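Local coordinates for alpha-hemoglobin stabilizing protein (Homo sapiens, PDB 1Z8U) that acts as an erythroid chaperone that binds free alpha-hemoglobin and protects it from harmful aggregation and precipitation, at residues A2-I11 with Q55-A66. The protein carries 1 engineered substitution. Residues are numbered along the deposited sequence; the frame is centred on the assembly and turned at random.
Sequences ALLKANKDLI and QVTGEPQERDKA
The N7 amide and the E62 carboxylate approach each other from opposite directions, one from each helix, their planes 27° apart. A66 CB and V56 CA lie on one side of the amide plane, L4 CD1 and A6 CB on the other, while T57 N, T57 O and E62 OE1 surround its edge. N7 ND2 donates to E62 OE1 at 3.1 Å (176°), with OE1 in the amide plane and the donor on the syn side, somewhat out of the carboxylate plane. N7 ND2 also donates to T57 O and N7 OD1 accepts from T57 N, pairing with both backbone polar groups, though these very short lengths are doubtful. With CG beside the backbone N (chi1 -53°), the amide points into the 55-59 linker, while N7 CB packs 3.8 Å from A66 CB. Aliphatic groups flank this polar centre. L4 CB lies 3.4 Å from E62 OE1. L10 CD2 is 3.3 Å from Q55 CB, the side chains crossing at about a right angle. L3 CB meets CE of extended K65 at 3.8 Å, and K65 NZ bonds weakly to A2 O. Replacing E62 with an alanine would probably leave N7 ND2 without its carboxylate acceptor and open a gap beside L4 CB. The axes of segments 5-11 and 60-66 run nearly parallel, 10.7 Å apart at closest approach, in this three-helix bundle. With E62 buried and its OE2 3.1 Å from T57 O, the nearby carbonyl oxygen may raise the carboxylate's pKa.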
loop_
_atom_site.group_PDB
_atom_site.type_symbol
_atom_site.label_atom_id
_atom_site.label_comp_id
_atom_site.label_asym_id
_atom_site.label_seq_id
_atom_site.Cartn_x
_atom_site.Cartn_y
_atom_site.Cartn_z
ATOM N N ALA A 2 -5.072 -6.923 30.952
ATOM C CA ALA A 2 -6.228 -6.448 31.765
ATOM C C ALA A 2 -7.059 -5.394 31.035
ATOM O O ALA A 2 -7.662 -4.525 31.671
ATOM C CB ALA A 2 -5.735 -5.890 33.096
ATOM N N LEU A 3 -7.089 -5.465 29.704
ATOM C CA LEU A 3 -7.877 -4.514 28.924
ATOM C C LEU A 3 -9.182 -5.126 28.416
ATOM O O LEU A 3 -10.193 -4.429 28.349
ATOM C CB LEU A 3 -7.073 -3.928 27.749
ATOM C CG LEU A 3 -6.197 -4.772 26.824
ATOM C CD1 LEU A 3 -4.961 -5.210 27.581
ATOM C CD2 LEU A 3 -6.971 -5.957 26.282
ATOM N N LEU A 4 -9.164 -6.414 28.070
ATOM C CA LEU A 4 -10.364 -7.104 27.594
ATOM C C LEU A 4 -10.011 -8.296 26.721
ATOM O O LEU A 4 -9.293 -8.161 25.730
ATOM C CB LEU A 4 -11.261 -6.146 26.807
ATOM C CG LEU A 4 -12.773 -6.344 26.918
ATOM C CD1 LEU A 4 -13.469 -5.238 26.146
ATOM C CD2 LEU A 4 -13.173 -7.709 26.385
ATOM N N LYS A 5 -10.535 -9.466 27.080
ATOM C CA LYS A 5 -10.271 -10.700 26.341
ATOM C C LYS A 5 -10.608 -10.608 24.853
ATOM O O LYS A 5 -10.170 -11.444 24.061
ATOM C CB LYS A 5 -11.043 -11.867 26.966
ATOM C CG LYS A 5 -10.227 -13.153 27.104
ATOM C CD LYS A 5 -9.071 -12.963 28.087
ATOM C CE LYS A 5 -8.315 -14.262 28.345
ATOM N NZ LYS A 5 -7.200 -14.078 29.318
ATOM N N ALA A 6 -11.385 -9.598 24.479
ATOM C CA ALA A 6 -11.766 -9.391 23.086
ATOM C C ALA A 6 -10.670 -8.617 22.360
ATOM O O ALA A 6 -9.996 -9.149 21.477
ATOM C CB ALA A 6 -13.082 -8.633 23.011
ATOM N N ASN A 7 -10.488 -7.359 22.745
ATOM C CA ASN A 7 -9.471 -6.516 22.132
ATOM C C ASN A 7 -8.055 -7.028 22.385
ATOM O O ASN A 7 -7.113 -6.614 21.709
ATOM C CB ASN A 7 -9.588 -5.082 22.646
ATOM C CG ASN A 7 -10.985 -4.526 22.493
ATOM O OD1 ASN A 7 -11.651 -4.775 21.494
ATOM N ND2 ASN A 7 -11.432 -3.759 23.481
ATOM N N LYS A 8 -7.904 -7.926 23.355
ATOM C CA LYS A 8 -6.595 -8.484 23.685
ATOM C C LYS A 8 -6.050 -9.288 22.510
ATOM O O LYS A 8 -4.872 -9.181 22.159
ATOM C CB LYS A 8 -6.695 -9.386 24.923
ATOM C CG LYS A 8 -5.358 -9.946 25.413
ATOM C CD LYS A 8 -4.430 -8.848 25.941
ATOM C CE LYS A 8 -4.870 -8.316 27.301
ATOM N NZ LYS A 8 -4.610 -9.257 28.427
ATOM N N ASP A 9 -6.918 -10.088 21.903
ATOM C CA ASP A 9 -6.540 -10.919 20.767
ATOM C C ASP A 9 -6.545 -10.108 19.468
ATOM O O ASP A 9 -5.724 -10.332 18.577
ATOM C CB ASP A 9 -7.499 -12.106 20.662
ATOM C CG ASP A 9 -7.529 -12.943 21.934
ATOM O OD1 ASP A 9 -6.473 -13.493 22.315
ATOM O OD2 ASP A 9 -8.610 -13.046 22.555
ATOM N N LEU A 10 -7.477 -9.166 19.373
ATOM C CA LEU A 10 -7.595 -8.300 18.207
ATOM C C LEU A 10 -6.231 -7.649 17.962
ATOM O O LEU A 10 -5.707 -7.665 16.851
ATOM C CB LEU A 10 -8.646 -7.221 18.483
ATOM C CG LEU A 10 -9.303 -6.494 17.310
ATOM C CD1 LEU A 10 -10.245 -7.450 16.585
ATOM C CD2 LEU A 10 -10.071 -5.283 17.825
ATOM N N ILE A 11 -5.662 -7.082 19.019
ATOM C CA ILE A 11 -4.360 -6.431 18.951
ATOM C C ILE A 11 -3.276 -7.433 18.545
ATOM O O ILE A 11 -2.283 -7.078 17.904
ATOM C CB ILE A 11 -3.995 -5.812 20.321
ATOM C CG1 ILE A 11 -5.047 -4.768 20.706
ATOM C CG2 ILE A 11 -2.609 -5.181 20.270
ATOM C CD1 ILE A 11 -4.804 -4.108 22.054
ATOM N N GLN A 55 -12.808 -2.187 15.150
ATOM C CA GLN A 55 -12.810 -3.551 15.662
ATOM C C GLN A 55 -12.724 -3.611 17.182
ATOM O O GLN A 55 -13.212 -4.558 17.796
ATOM C CB GLN A 55 -11.653 -4.335 15.047
ATOM C CG GLN A 55 -11.674 -4.328 13.533
ATOM C CD GLN A 55 -12.943 -4.937 12.965
ATOM O OE1 GLN A 55 -13.314 -4.667 11.824
ATOM N NE2 GLN A 55 -13.610 -5.769 13.756
ATOM N N VAL A 56 -12.095 -2.610 17.790
ATOM C CA VAL A 56 -11.976 -2.571 19.244
ATOM C C VAL A 56 -13.374 -2.544 19.833
ATOM O O VAL A 56 -14.277 -1.900 19.292
ATOM C CB VAL A 56 -11.205 -1.320 19.740
ATOM C CG1 VAL A 56 -9.718 -1.521 19.561
ATOM C CG2 VAL A 56 -11.663 -0.085 18.980
ATOM N N THR A 57 -13.547 -3.250 20.942
ATOM C CA THR A 57 -14.836 -3.326 21.605
ATOM C C THR A 57 -14.746 -2.883 23.058
ATOM O O THR A 57 -13.684 -2.951 23.676
ATOM C CB THR A 57 -15.401 -4.763 21.538
ATOM O OG1 THR A 57 -16.441 -4.916 22.509
ATOM C CG2 THR A 57 -14.310 -5.785 21.794
ATOM N N GLY A 58 -15.869 -2.416 23.592
ATOM C CA GLY A 58 -15.902 -1.969 24.972
ATOM C C GLY A 58 -16.344 -0.529 25.132
ATOM O O GLY A 58 -17.056 0.021 24.284
ATOM N N GLU A 59 -15.912 0.083 26.231
ATOM C CA GLU A 59 -16.253 1.467 26.539
ATOM C C GLU A 59 -15.085 2.386 26.182
ATOM O O GLU A 59 -13.928 1.961 26.186
ATOM C CB GLU A 59 -16.583 1.608 28.033
ATOM C CG GLU A 59 -17.587 0.587 28.581
ATOM C CD GLU A 59 -18.982 0.726 27.989
ATOM O OE1 GLU A 59 -19.862 -0.083 28.353
ATOM O OE2 GLU A 59 -19.203 1.640 27.166
ATOM N N PRO A 60 -15.375 3.662 25.879
ATOM C CA PRO A 60 -14.368 4.662 25.516
ATOM C C PRO A 60 -13.029 4.526 26.245
ATOM O O PRO A 60 -11.972 4.525 25.619
ATOM C CB PRO A 60 -15.079 5.973 25.825
ATOM C CG PRO A 60 -16.469 5.670 25.380
ATOM C CD PRO A 60 -16.711 4.284 25.958
ATOM N N GLN A 61 -13.077 4.411 27.566
ATOM C CA GLN A 61 -11.861 4.272 28.357
ATOM C C GLN A 61 -10.998 3.124 27.853
ATOM O O GLN A 61 -9.800 3.289 27.626
ATOM C CB GLN A 61 -12.211 4.045 29.833
ATOM C CG GLN A 61 -11.046 3.547 30.686
ATOM C CD GLN A 61 -10.867 2.034 30.630
ATOM O OE1 GLN A 61 -9.810 1.508 30.981
ATOM N NE2 GLN A 61 -11.908 1.330 30.202
ATOM N N GLU A 62 -11.616 1.962 27.682
ATOM C CA GLU A 62 -10.905 0.777 27.224
ATOM C C GLU A 62 -10.656 0.856 25.725
ATOM O O GLU A 62 -9.697 0.284 25.207
ATOM C CB GLU A 62 -11.720 -0.476 27.563
ATOM C CG GLU A 62 -10.914 -1.761 27.564
ATOM C CD GLU A 62 -10.621 -2.278 26.173
ATOM O OE1 GLU A 62 -9.748 -3.161 26.045
ATOM O OE2 GLU A 62 -11.269 -1.811 25.212
ATOM N N ARG A 63 -11.529 1.580 25.036
ATOM C CA ARG A 63 -11.430 1.752 23.594
ATOM C C ARG A 63 -10.080 2.370 23.230
ATOM O O ARG A 63 -9.269 1.750 22.537
ATOM C CB ARG A 63 -12.578 2.648 23.116
ATOM C CG ARG A 63 -12.837 2.628 21.624
ATOM C CD ARG A 63 -14.149 3.328 21.298
ATOM N NE ARG A 63 -14.495 3.211 19.884
ATOM C CZ ARG A 63 -15.607 3.697 19.343
ATOM N NH1 ARG A 63 -16.490 4.338 20.098
ATOM N NH2 ARG A 63 -15.836 3.544 18.046
ATOM N N ASP A 64 -9.843 3.588 23.710
ATOM C CA ASP A 64 -8.596 4.294 23.436
ATOM C C ASP A 64 -7.404 3.516 23.979
ATOM O O ASP A 64 -6.289 3.649 23.479
ATOM C CB ASP A 64 -8.619 5.692 24.071
ATOM C CG ASP A 64 -9.783 6.545 23.583
ATOM O OD1 ASP A 64 -9.917 6.741 22.357
ATOM O OD2 ASP A 64 -10.565 7.030 24.427
ATOM N N LYS A 65 -7.648 2.704 25.004
ATOM C CA LYS A 65 -6.594 1.913 25.631
ATOM C C LYS A 65 -6.074 0.797 24.732
ATOM O O LYS A 65 -4.870 0.551 24.672
ATOM C CB LYS A 65 -7.093 1.310 26.949
ATOM C CG LYS A 65 -6.054 0.440 27.646
ATOM C CD LYS A 65 -6.565 -0.148 28.955
ATOM C CE LYS A 65 -5.491 -1.012 29.610
ATOM N NZ LYS A 65 -5.945 -1.618 30.888
ATOM N N ALA A 66 -6.986 0.118 24.044
ATOM C CA ALA A 66 -6.613 -0.972 23.150
ATOM C C ALA A 66 -5.776 -0.453 21.985
ATOM O O ALA A 66 -4.724 -1.010 21.667
ATOM C CB ALA A 66 -7.864 -1.666 22.625
#